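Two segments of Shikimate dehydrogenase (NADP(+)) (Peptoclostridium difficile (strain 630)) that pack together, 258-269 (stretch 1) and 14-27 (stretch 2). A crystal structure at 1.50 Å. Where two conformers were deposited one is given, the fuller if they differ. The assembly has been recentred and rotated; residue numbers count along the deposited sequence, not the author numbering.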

# COMPACT_ATOMS: atom_id res chain seq x y z
N ASP B 258 -6.21 -4.94 -18.02
CA ASP B 258 -6.43 -5.21 -19.43
C ASP B 258 -7.90 -5.44 -19.73
O ASP B 258 -8.39 -5.00 -20.77
CB ASP B 258 -5.59 -6.39 -19.92
CG ASP B 258 -4.13 -6.04 -20.10
OD1 ASP B 258 -3.80 -4.83 -20.18
OD2 ASP B 258 -3.30 -6.98 -20.17
N VAL B 259 -8.59 -6.15 -18.85
CA VAL B 259 -10.02 -6.41 -19.08
C VAL B 259 -10.76 -5.07 -19.12
O VAL B 259 -11.52 -4.79 -20.04
CB VAL B 259 -10.61 -7.34 -18.00
CG1 VAL B 259 -12.11 -7.46 -18.15
CG2 VAL B 259 -9.97 -8.72 -18.09
N ILE B 260 -10.50 -4.22 -18.14
CA ILE B 260 -11.19 -2.95 -18.11
C ILE B 260 -10.82 -2.01 -19.24
O ILE B 260 -11.68 -1.35 -19.82
CB ILE B 260 -10.96 -2.27 -16.75
CG1 ILE B 260 -11.63 -3.10 -15.66
CG2 ILE B 260 -11.47 -0.82 -16.80
CD1 ILE B 260 -11.41 -2.59 -14.25
N TYR B 261 -9.52 -1.93 -19.55
CA TYR B 261 -9.05 -1.09 -20.62
C TYR B 261 -9.63 -1.50 -21.98
O TYR B 261 -10.08 -0.65 -22.73
CB TYR B 261 -7.51 -1.16 -20.68
CG TYR B 261 -6.88 -0.53 -21.92
CD1 TYR B 261 -6.79 0.85 -22.07
CD2 TYR B 261 -6.33 -1.33 -22.93
CE1 TYR B 261 -6.20 1.42 -23.18
CE2 TYR B 261 -5.74 -0.75 -24.05
CZ TYR B 261 -5.68 0.62 -24.16
OH TYR B 261 -5.10 1.22 -25.28
N ASN B 262 -9.59 -2.79 -22.29
CA ASN B 262 -10.12 -3.26 -23.57
C ASN B 262 -11.62 -3.04 -23.69
O ASN B 262 -12.13 -2.68 -24.76
CB ASN B 262 -9.76 -4.73 -23.81
CG ASN B 262 -8.27 -4.94 -24.00
OD1 ASN B 262 -7.58 -4.13 -24.63
ND2 ASN B 262 -7.76 -6.04 -23.48
N GLU B 263 -12.36 -3.28 -22.60
CA GLU B 263 -13.80 -3.09 -22.64
C GLU B 263 -14.13 -1.60 -22.78
O GLU B 263 -15.04 -1.24 -23.53
CB GLU B 263 -14.50 -3.74 -21.42
CG GLU B 263 -14.47 -5.28 -21.49
CD GLU B 263 -15.21 -5.94 -20.34
OE1 GLU B 263 -15.75 -5.21 -19.47
OE2 GLU B 263 -15.25 -7.20 -20.31
N LEU B 264 -13.38 -0.74 -22.11
CA LEU B 264 -13.62 0.71 -22.20
C LEU B 264 -13.20 1.29 -23.54
O LEU B 264 -13.89 2.16 -24.08
CB LEU B 264 -12.89 1.46 -21.09
CG LEU B 264 -13.49 1.36 -19.70
CD1 LEU B 264 -12.53 2.00 -18.71
CD2 LEU B 264 -14.85 2.03 -19.65
N LYS B 265 -12.10 0.78 -24.08
CA LYS B 265 -11.57 1.25 -25.36
C LYS B 265 -12.58 1.04 -26.51
O LYS B 265 -12.49 1.71 -27.54
CB LYS B 265 -10.23 0.55 -25.62
CG LYS B 265 -9.49 0.92 -26.89
CD LYS B 265 -8.01 0.64 -26.69
CE LYS B 265 -7.24 0.51 -27.99
NZ LYS B 265 -7.52 -0.80 -28.65
N LEU B 266 -13.54 0.13 -26.31
CA LEU B 266 -14.61 -0.10 -27.29
C LEU B 266 -15.81 0.82 -27.04
O LEU B 266 -16.35 1.42 -27.97
CB LEU B 266 -15.09 -1.55 -27.24
CG LEU B 266 -14.07 -2.65 -27.56
CD1 LEU B 266 -14.71 -4.01 -27.34
CD2 LEU B 266 -13.53 -2.52 -28.97
N GLU B 267 -16.21 0.93 -25.77
CA GLU B 267 -17.36 1.75 -25.36
C GLU B 267 -17.34 3.18 -25.89
O GLU B 267 -18.38 3.72 -26.25
CB GLU B 267 -17.47 1.80 -23.84
CG GLU B 267 -17.73 0.45 -23.20
CD GLU B 267 -17.21 0.38 -21.78
OE1 GLU B 267 -17.50 1.29 -20.98
OE2 GLU B 267 -16.52 -0.62 -21.46
N PHE B 268 -16.16 3.79 -25.93
CA PHE B 268 -16.03 5.15 -26.45
C PHE B 268 -16.08 5.13 -27.98
O PHE B 268 -16.69 6.00 -28.59
CB PHE B 268 -14.75 5.81 -25.94
CG PHE B 268 -14.67 5.92 -24.44
CD1 PHE B 268 -15.46 6.84 -23.76
CD2 PHE B 268 -13.80 5.13 -23.71
CE1 PHE B 268 -15.39 6.95 -22.38
CE2 PHE B 268 -13.73 5.23 -22.33
CZ PHE B 268 -14.52 6.14 -21.66
N LEU B 269 -15.44 4.13 -28.57
CA LEU B 269 -15.42 3.97 -30.03
C LEU B 269 -14.90 2.59 -30.45
O LEU B 269 -14.15 1.95 -29.72
CB LEU B 269 -14.59 5.07 -30.69
CG LEU B 269 -13.16 5.34 -30.20
CD1 LEU B 269 -12.23 4.15 -30.38
CD2 LEU B 269 -12.60 6.55 -30.93
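Stretch 2, residues 14-27: SVSPQIHKRVFEIL

The most unusual feature of this contact is the charged cluster around R22, whose guanidinium reaches from stretch 2 to two glutamates one helical turn apart on stretch 1. R22 NH2 lies 2.6 Å from E267 OE2, a short salt bridge whose hydrogen bond is nonetheless weak, because the N-H...O angle is only 120°. The same R22 NH2 stands 3.7 Å from E263 OE1, a long salt bridge, while E267 OE1 sits over one face of the guanidinium. E267 is poorly ordered, so the fine geometry here deserves some caution.

Stretch 2 begins as a loop at S14 and V15 and becomes helical from S16; the backbone bond from I19 N to V15 O, 3.1 Å, is followed by a regular series of i to i+4 bonds as far as L27 N to V23 O, 3.0 Å. Stretch 1 is the continuation of a helix that starts earlier in the chain, and its backbone bonds weaken toward the C-terminal end, where F268 N to L264 O measures 3.4 Å. The two helices run in broadly opposing directions, crossing at 130°, with axes 10.7 Å apart at closest approach. The nearest CA atoms are those of I260 and R22, at 7.2 Å. Because the directions oppose, the early residues of stretch 2 meet the late residues of stretch 1, and the contacts run from V15 on F268 to I26 on V259 and I260.

The buried side of the interface is apolar. I260, in the m,t rotamer, points toward stretch 2 and fits between two of its side chains: I260 CG1 lies 3.4 Å from I26 CD1, and I260 CD1 lies 3.5 Å from V23 CG2. V259 adds a looser contact, its CG1 4.4 Å from I26 CD1. One turn on from I260, the CA-to-CB bond of L264 points sideways, but the end of its side chain comes nearer, bringing L264 CD1 to 3.6 Å from I19 CG1 and L264 CD2 to 4.3 Å from R22 CG, part of the aliphatic portion of the arginine.

The CA-to-CB bond of Q18 points toward stretch 1, and its t,t side chain reaches E267 and F268. Its NE2 is 2.9 Å from E267 OE1, but the angle is too poor for a hydrogen bond; Q18 OE1 approaches F268 CZ obliquely at 3.1 Å. V15 CG1 also meets the F268 ring obliquely, 3.7 Å from CZ. Together the two stretches bury 534 Å².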

# COMPACT_ATOMS: atom_id res chain seq x y z
N SER B 14 -14.05 14.38 -17.86
CA SER B 14 -13.49 13.22 -17.17
C SER B 14 -14.14 11.86 -17.46
O SER B 14 -15.35 11.72 -17.49
CB SER B 14 -13.53 13.44 -15.65
OG SER B 14 -14.85 13.38 -15.14
N VAL B 15 -13.29 10.86 -17.70
CA VAL B 15 -13.72 9.46 -17.82
C VAL B 15 -13.45 8.72 -16.50
O VAL B 15 -13.78 7.54 -16.39
CB VAL B 15 -13.05 8.70 -18.99
CG1 VAL B 15 -13.39 9.38 -20.31
CG2 VAL B 15 -11.55 8.58 -18.81
N SER B 16 -12.86 9.38 -15.51
CA SER B 16 -12.56 8.68 -14.24
C SER B 16 -13.78 8.09 -13.53
O SER B 16 -13.70 6.98 -13.02
CB SER B 16 -11.74 9.56 -13.29
OG SER B 16 -10.43 9.71 -13.83
N PRO B 17 -14.90 8.82 -13.47
CA PRO B 17 -16.02 8.18 -12.79
C PRO B 17 -16.46 6.87 -13.46
O PRO B 17 -16.75 5.91 -12.76
CB PRO B 17 -17.12 9.26 -12.82
CG PRO B 17 -16.35 10.55 -12.87
CD PRO B 17 -15.18 10.24 -13.77
N GLN B 18 -16.43 6.80 -14.78
CA GLN B 18 -16.81 5.57 -15.49
C GLN B 18 -15.80 4.45 -15.22
O GLN B 18 -16.19 3.30 -15.01
CB GLN B 18 -16.91 5.83 -17.00
CG GLN B 18 -17.38 4.61 -17.78
CD GLN B 18 -17.46 4.83 -19.28
OE1 GLN B 18 -16.94 5.81 -19.82
NE2 GLN B 18 -18.12 3.90 -19.97
N ILE B 19 -14.50 4.77 -15.24
CA ILE B 19 -13.49 3.77 -14.95
C ILE B 19 -13.70 3.20 -13.55
O ILE B 19 -13.71 1.98 -13.36
CB ILE B 19 -12.05 4.33 -15.08
CG1 ILE B 19 -11.75 4.71 -16.54
CG2 ILE B 19 -11.04 3.34 -14.52
CD1 ILE B 19 -10.42 5.43 -16.75
N HIS B 20 -13.80 4.08 -12.54
CA HIS B 20 -13.99 3.61 -11.18
C HIS B 20 -15.27 2.79 -11.00
O HIS B 20 -15.26 1.81 -10.26
CB HIS B 20 -13.91 4.77 -10.17
CG HIS B 20 -12.51 5.28 -9.98
ND1 HIS B 20 -11.65 4.76 -9.05
CD2 HIS B 20 -11.84 6.28 -10.59
CE1 HIS B 20 -10.51 5.40 -9.09
NE2 HIS B 20 -10.59 6.35 -10.01
N LYS B 21 -16.35 3.20 -11.66
CA LYS B 21 -17.61 2.42 -11.65
C LYS B 21 -17.34 1.00 -12.11
O LYS B 21 -17.75 0.04 -11.46
CB LYS B 21 -18.67 3.06 -12.54
CG LYS B 21 -19.96 2.24 -12.62
CD LYS B 21 -20.99 2.93 -13.51
CE LYS B 21 -22.33 2.21 -13.52
NZ LYS B 21 -22.97 2.10 -12.18
N ARG B 22 -16.65 0.86 -13.24
CA ARG B 22 -16.31 -0.46 -13.77
C ARG B 22 -15.46 -1.29 -12.81
O ARG B 22 -15.67 -2.50 -12.68
CB ARG B 22 -15.63 -0.32 -15.13
CG ARG B 22 -16.57 0.04 -16.25
CD ARG B 22 -17.54 -1.11 -16.51
NE ARG B 22 -18.45 -0.88 -17.63
CZ ARG B 22 -18.18 -1.19 -18.88
NH1 ARG B 22 -19.09 -0.95 -19.82
NH2 ARG B 22 -17.02 -1.76 -19.21
N VAL B 23 -14.51 -0.65 -12.13
CA VAL B 23 -13.67 -1.37 -11.19
C VAL B 23 -14.49 -1.88 -10.01
O VAL B 23 -14.39 -3.06 -9.63
CB VAL B 23 -12.49 -0.52 -10.68
CG1 VAL B 23 -11.63 -1.33 -9.73
CG2 VAL B 23 -11.65 -0.08 -11.84
N PHE B 24 -15.36 -1.02 -9.47
CA PHE B 24 -16.23 -1.45 -8.38
C PHE B 24 -17.12 -2.61 -8.83
O PHE B 24 -17.34 -3.58 -8.09
CB PHE B 24 -17.17 -0.34 -7.85
CG PHE B 24 -16.47 0.83 -7.23
CD1 PHE B 24 -15.42 0.66 -6.35
CD2 PHE B 24 -16.97 2.14 -7.44
CE1 PHE B 24 -14.80 1.75 -5.73
CE2 PHE B 24 -16.35 3.21 -6.84
CZ PHE B 24 -15.27 3.04 -5.99
N GLU B 25 -17.60 -2.54 -10.07
CA GLU B 25 -18.49 -3.60 -10.55
C GLU B 25 -17.77 -4.93 -10.68
O GLU B 25 -18.30 -5.99 -10.28
CB GLU B 25 -19.09 -3.25 -11.92
CG GLU B 25 -20.14 -2.16 -11.86
CD GLU B 25 -20.59 -1.68 -13.23
OE1 GLU B 25 -19.98 -2.03 -14.26
OE2 GLU B 25 -21.60 -0.94 -13.27
N ILE B 26 -16.58 -4.92 -11.27
CA ILE B 26 -15.86 -6.15 -11.46
C ILE B 26 -15.46 -6.80 -10.13
O ILE B 26 -15.51 -8.04 -10.00
CB ILE B 26 -14.65 -5.92 -12.39
CG1 ILE B 26 -15.16 -5.46 -13.76
CG2 ILE B 26 -13.83 -7.19 -12.51
CD1 ILE B 26 -14.07 -5.31 -14.80
N LEU B 27 -15.13 -5.97 -9.14
CA LEU B 27 -14.73 -6.43 -7.80
C LEU B 27 -15.92 -6.64 -6.86
O LEU B 27 -15.73 -7.03 -5.71
CB LEU B 27 -13.75 -5.46 -7.16
CG LEU B 27 -12.43 -5.28 -7.89
CD1 LEU B 27 -11.64 -4.18 -7.20
CD2 LEU B 27 -11.66 -6.59 -7.92